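Local coordinates for protein putative oxidoreductase (Gluconobacter oxydans, PDB 3WJ7) that belongs to the short-chain dehydrogenase/reductase (SDR) family and probably catalyses NAD(P)-dependent oxidation or reduction, perhaps of aldehydes, at residues G131-S134 and D135-A139; S310-A313 and K314-G318. All coordinates share one frame; numbering follows the deposited sequence.

Overall arrangement
Both contacts are short continuous pieces of chain near the periphery, each about 19 Å from the centre of the chain and only partly buried. Contact 1 is an irregular loop between strand 120-124 and helix 153-172; contact 2 is helix 311-317 near the C-terminus. Their centres lie 19 Å apart and their nearest atoms about 6 Å, so they do not touch, but A139 of contact 1 pairs by its backbone with F307 and S309, just ahead of contact 2. The chemistry follows the setting: the loop relies on one arginine-aspartate salt bridge near the surface, whereas the helix rests on backbone hydrogen bonds, with a buried face toward strand 239-248 and D311, K314, K315 and E316 exposed.

Contact 1: G131-S134 and D135-A139; sequences GLRS and DGVPA
From L132 to A139 the chain runs out, turns through S134-G136 and doubles back, bringing the L132 CA and A139 CA atoms to 5.6 Å; G136 takes a positive phi of 71° in the turn. R133 does most of the side-chain work. Its CG sits beside the backbone N, the chain bends at chi3, and NH1 comes to D135. R133 NH1 forms a salt bridge with D135 OD2 at 2.5 Å, while OD1 of the same carboxylate is 2.9 Å from this NH1. The two flat groups are nearly coplanar, 26° apart, and the acid lies at the guanidinium edge, meeting it through this one nitrogen. D135 manages this because its CG stands between its own backbone N and carbonyl carbon (chi1 60°), which folds the carboxylate back toward R133. The loop joins strand 120-124 to helix 153-172 in the Rossmann-type fold of this extended SDR. V137 runs alongside R133 on the return, and its CG1 covers one face of the guanidinium toward the rim, 3.9 Å from R133 CZ. Putting an alanine at R133 would probably leave the D135 carboxylate without its charged mate and strip V137 CG1 of the flat group it packs on. Nearer the open ends of the loop, the A139 methyl CB rests against G131 O at 3.4 Å. L132 turns its side chain the other way, onto K304 and F308, and the A139 backbone is hydrogen-bonded to F307 and S309.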
ATOM      1  N   GLY A 131     -18.350  -1.706  15.688  1.00 42.70           N
ATOM      2  CA  GLY A 131     -19.365  -1.889  14.637  1.00 44.84           C
ATOM      3  C   GLY A 131     -20.289  -0.690  14.529  1.00 43.37           C
ATOM      4  O   GLY A 131     -20.318   0.130  15.430  1.00 46.18           O
ATOM      5  N   LEU A 132     -21.020  -0.582  13.421  1.00 42.91           N
ATOM      6  CA  LEU A 132     -22.031   0.460  13.252  1.00 44.78           C
ATOM      7  C   LEU A 132     -23.423  -0.062  12.954  1.00 45.92           C
ATOM      8  O   LEU A 132     -23.603  -1.110  12.328  1.00 44.14           O
ATOM      9  CB  LEU A 132     -21.649   1.422  12.134  1.00 44.09           C
ATOM     10  CG  LEU A 132     -20.356   2.175  12.377  1.00 43.69           C
ATOM     11  CD1 LEU A 132     -19.856   2.816  11.085  1.00 40.97           C
ATOM     12  CD2 LEU A 132     -20.540   3.196  13.490  1.00 43.80           C
ATOM     13  N   ARG A 133     -24.400   0.726  13.372  1.00 49.32           N
ATOM     14  CA  ARG A 133     -25.787   0.507  13.043  1.00 54.29           C
ATOM     15  C   ARG A 133     -26.195   1.280  11.776  1.00 62.52           C
ATOM     16  O   ARG A 133     -25.547   2.269  11.390  1.00 60.90           O
ATOM     17  CB  ARG A 133     -26.618   0.954  14.224  1.00 58.05           C
ATOM     18  CG  ARG A 133     -26.743  -0.100  15.306  1.00 61.03           C
ATOM     19  CD  ARG A 133     -27.373   0.528  16.530  1.00 65.20           C
ATOM     20  NE  ARG A 133     -28.204  -0.407  17.286  1.00 70.63           N
ATOM     21  CZ  ARG A 133     -29.471  -0.677  16.998  1.00 68.98           C
ATOM     22  NH1 ARG A 133     -30.063  -0.110  15.955  1.00 67.77           N
ATOM     23  NH2 ARG A 133     -30.134  -1.537  17.745  1.00 72.58           N
ATOM     24  N   SER A 134     -27.266   0.833  11.120  1.00 66.70           N
ATOM     25  CA  SER A 134     -27.698   1.485   9.882  1.00 64.76           C
ATOM     26  C   SER A 134     -28.873   2.411  10.101  1.00 69.16           C
ATOM     27  O   SER A 134     -29.009   3.421   9.428  1.00 77.67           O
ATOM     28  CB  SER A 134     -28.035   0.441   8.841  1.00 63.09           C
ATOM     29  OG  SER A 134     -26.933  -0.436   8.720  1.00 61.90           O
ATOM     30  N   ASP A 135     -29.715   2.054  11.060  1.00 71.86           N
ATOM     31  CA  ASP A 135     -30.905   2.814  11.413  1.00 71.28           C
ATOM     32  C   ASP A 135     -30.581   4.091  12.221  1.00 71.43           C
ATOM     33  O   ASP A 135     -31.487   4.736  12.757  1.00 78.61           O
ATOM     34  CB  ASP A 135     -31.795   1.909  12.266  1.00 68.67           C
ATOM     35  CG  ASP A 135     -31.087   1.450  13.537  1.00 68.83           C
ATOM     36  OD1 ASP A 135     -29.843   1.441  13.553  1.00 67.62           O
ATOM     37  OD2 ASP A 135     -31.752   1.128  14.536  1.00 69.18           O
ATOM     38  N   GLY A 136     -29.300   4.423  12.365  1.00 64.75           N
ATOM     39  CA  GLY A 136     -28.914   5.659  13.030  1.00 60.80           C
ATOM     40  C   GLY A 136     -29.134   5.707  14.532  1.00 64.79           C
ATOM     41  O   GLY A 136     -29.065   6.791  15.124  1.00 64.14           O
ATOM     42  N   VAL A 137     -29.428   4.550  15.142  1.00 63.18           N
ATOM     43  CA  VAL A 137     -29.434   4.390  16.605  1.00 57.82           C
ATOM     44  C   VAL A 137     -27.983   4.145  17.062  1.00 57.28           C
ATOM     45  O   VAL A 137     -27.259   3.342  16.462  1.00 58.68           O
ATOM     46  CB  VAL A 137     -30.395   3.255  17.038  1.00 62.73           C
ATOM     47  CG1 VAL A 137     -30.174   2.806  18.491  1.00 57.97           C
ATOM     48  CG2 VAL A 137     -31.841   3.686  16.806  1.00 62.72           C
ATOM     49  N   PRO A 138     -27.538   4.856  18.110  1.00 55.57           N
ATOM     50  CA  PRO A 138     -26.117   4.824  18.505  1.00 50.40           C
ATOM     51  C   PRO A 138     -25.565   3.412  18.771  1.00 50.39           C
ATOM     52  O   PRO A 138     -26.228   2.593  19.422  1.00 56.83           O
ATOM     53  CB  PRO A 138     -26.108   5.665  19.786  1.00 49.98           C
ATOM     54  CG  PRO A 138     -27.245   6.632  19.585  1.00 50.79           C
ATOM     55  CD  PRO A 138     -28.318   5.794  18.949  1.00 53.47           C
ATOM     56  N   ALA A 139     -24.355   3.128  18.287  1.00 43.56           N
ATOM     57  CA  ALA A 139     -23.822   1.778  18.365  1.00 39.89           C
ATOM     58  C   ALA A 139     -23.229   1.577  19.752  1.00 40.74           C
ATOM     59  O   ALA A 139     -23.088   2.543  20.525  1.00 40.05           O
ATOM     60  CB  ALA A 139     -22.790   1.531  17.258  1.00 38.60           C
TER

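Contact 2: S310-A313 and K314-G318; sequences SDKA and KKELG
K314 N donates to S310 O, the carbonyl of the residue just before helix 311-317, at 3.0 Å and, more weakly, to D311 O, so one N-H is shared by two acceptors. D311 O is in turn gripped twice, because K315 N also reaches it at 3.0 Å, with an almost straight N-H...O angle of 168°. E316 N to K312 O, 3.0 Å, is the next i to i+4 bond, but the one from L317 N to A313 O is weak. G318 then leaves the helix with a positive phi of 64°. S310 holds the N-cap position but makes no capping bond; its OG binds G243 N instead. The charged side chains meet mostly through their carbon stems. K314 stretches back along the first turn, its CD 3.8 Å from D311 OD1, yet K314 NZ stays 4.6 Å from that oxygen, too far for a salt bridge, though some attraction is likely. K312 and E316, one turn apart, likewise meet at their CG atoms (4.2 Å). With CG anti to its backbone N (chi1 175°) and the rest of the chain extended, K312 instead carries its ammonium away to E238, in a salt bridge, and to Y240, in a cation-pi contact. Within the helix the apolar pair is A313 CB and L317 CD1, 4.1 Å apart on the buried face. S310, A313 and L317 lay one side of helix 311-317 on I241, Y240 and L242 of strand 239-248, which pairs parallel with 176-185 and antiparallel with 214-219 in the main sheet.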
ATOM      1  N   SER A 310     -22.266   5.677  25.413  1.00 37.81           N
ATOM      2  CA  SER A 310     -21.300   5.459  26.490  1.00 40.28           C
ATOM      3  C   SER A 310     -21.969   4.903  27.746  1.00 44.14           C
ATOM      4  O   SER A 310     -21.511   5.131  28.887  1.00 43.67           O
ATOM      5  CB  SER A 310     -20.578   6.760  26.823  1.00 40.87           C
ATOM      6  OG  SER A 310     -20.008   7.317  25.662  1.00 41.58           O
ATOM      7  N   ASP A 311     -23.074   4.189  27.550  1.00 44.90           N
ATOM      8  CA  ASP A 311     -23.851   3.776  28.704  1.00 46.57           C
ATOM      9  C   ASP A 311     -23.149   2.704  29.556  1.00 46.50           C
ATOM     10  O   ASP A 311     -23.190   2.769  30.788  1.00 53.01           O
ATOM     11  CB  ASP A 311     -25.285   3.420  28.308  1.00 49.39           C
ATOM     12  CG  ASP A 311     -26.148   4.668  28.055  1.00 53.72           C
ATOM     13  OD1 ASP A 311     -25.747   5.783  28.469  1.00 57.11           O
ATOM     14  OD2 ASP A 311     -27.225   4.540  27.436  1.00 56.43           O
ATOM     15  N   LYS A 312     -22.449   1.776  28.909  1.00 43.24           N
ATOM     16  CA  LYS A 312     -21.676   0.779  29.613  1.00 41.06           C
ATOM     17  C   LYS A 312     -20.642   1.424  30.529  1.00 42.75           C
ATOM     18  O   LYS A 312     -20.578   1.106  31.690  1.00 52.61           O
ATOM     19  CB  LYS A 312     -21.053  -0.215  28.655  1.00 39.38           C
ATOM     20  CG  LYS A 312     -20.158  -1.185  29.377  1.00 39.03           C
ATOM     21  CD  LYS A 312     -19.873  -2.370  28.501  1.00 40.36           C
ATOM     22  CE  LYS A 312     -18.890  -3.263  29.218  1.00 39.96           C
ATOM     23  NZ  LYS A 312     -18.519  -4.389  28.349  1.00 40.36           N
ATOM     24  N   ALA A 313     -19.873   2.383  30.070  1.00 41.50           N
ATOM     25  CA  ALA A 313     -18.942   2.996  31.006  1.00 40.21           C
ATOM     26  C   ALA A 313     -19.666   3.906  32.015  1.00 43.09           C
ATOM     27  O   ALA A 313     -19.120   4.236  33.081  1.00 41.69           O
ATOM     28  CB  ALA A 313     -17.838   3.757  30.279  1.00 34.97           C
ATOM     29  N   LYS A 314     -20.880   4.331  31.687  1.00 44.69           N
ATOM     30  CA  LYS A 314     -21.592   5.225  32.623  1.00 47.51           C
ATOM     31  C   LYS A 314     -22.030   4.466  33.870  1.00 49.22           C
ATOM     32  O   LYS A 314     -21.760   4.911  34.969  1.00 47.05           O
ATOM     33  CB  LYS A 314     -22.760   5.970  31.979  1.00 41.70           C
ATOM     34  CG  LYS A 314     -22.346   7.331  31.488  1.00 41.24           C
ATOM     35  CD  LYS A 314     -23.350   7.924  30.521  1.00 43.65           C
ATOM     36  CE  LYS A 314     -22.650   8.949  29.627  1.00 42.03           C
ATOM     37  NZ  LYS A 314     -23.655   9.809  28.939  1.00 40.63           N
ATOM     38  N   LYS A 315     -22.652   3.309  33.660  1.00 55.58           N
ATOM     39  CA  LYS A 315     -23.158   2.469  34.722  1.00 60.23           C
ATOM     40  C   LYS A 315     -22.006   1.794  35.405  1.00 58.97           C
ATOM     41  O   LYS A 315     -21.907   1.822  36.623  1.00 59.38           O
ATOM     42  CB  LYS A 315     -24.085   1.389  34.160  1.00 69.55           C
ATOM     43  CG  LYS A 315     -25.197   1.960  33.292  1.00 81.21           C
ATOM     44  CD  LYS A 315     -26.150   0.881  32.803  1.00 88.99           C
ATOM     45  CE  LYS A 315     -27.079   1.447  31.734  1.00 88.85           C
ATOM     46  NZ  LYS A 315     -27.745   0.345  30.993  1.00 90.06           N
ATOM     47  N   GLU A 316     -21.124   1.192  34.617  1.00 55.07           N
ATOM     48  CA  GLU A 316     -20.137   0.278  35.168  1.00 51.86           C
ATOM     49  C   GLU A 316     -18.919   0.988  35.722  1.00 48.74           C
ATOM     50  O   GLU A 316     -18.107   0.369  36.415  1.00 48.80           O
ATOM     51  CB  GLU A 316     -19.725  -0.771  34.136  1.00 53.22           C
ATOM     52  CG  GLU A 316     -20.912  -1.470  33.486  1.00 61.91           C
ATOM     53  CD  GLU A 316     -21.157  -2.867  34.009  1.00 70.98           C
ATOM     54  OE1 GLU A 316     -21.415  -3.029  35.233  1.00 72.71           O
ATOM     55  OE2 GLU A 316     -21.089  -3.803  33.179  1.00 75.94           O
ATOM     56  N   LEU A 317     -18.771   2.280  35.446  1.00 45.70           N
ATOM     57  CA  LEU A 317     -17.509   2.921  35.843  1.00 45.30           C
ATOM     58  C   LEU A 317     -17.706   4.243  36.506  1.00 43.01           C
ATOM     59  O   LEU A 317     -16.753   4.786  37.060  1.00 41.18           O
ATOM     60  CB  LEU A 317     -16.554   3.127  34.638  1.00 43.61           C
ATOM     61  CG  LEU A 317     -16.051   2.036  33.686  1.00 45.55           C
ATOM     62  CD1 LEU A 317     -14.908   2.654  32.901  1.00 47.59           C
ATOM     63  CD2 LEU A 317     -15.567   0.746  34.344  1.00 42.17           C
ATOM     64  N   GLY A 318     -18.920   4.788  36.392  1.00 43.46           N
ATOM     65  CA  GLY A 318     -19.193   6.175  36.797  1.00 46.79           C
ATOM     66  C   GLY A 318     -18.439   7.229  35.982  1.00 48.44           C
ATOM     67  O   GLY A 318     -17.958   8.231  36.529  1.00 50.78           O
TER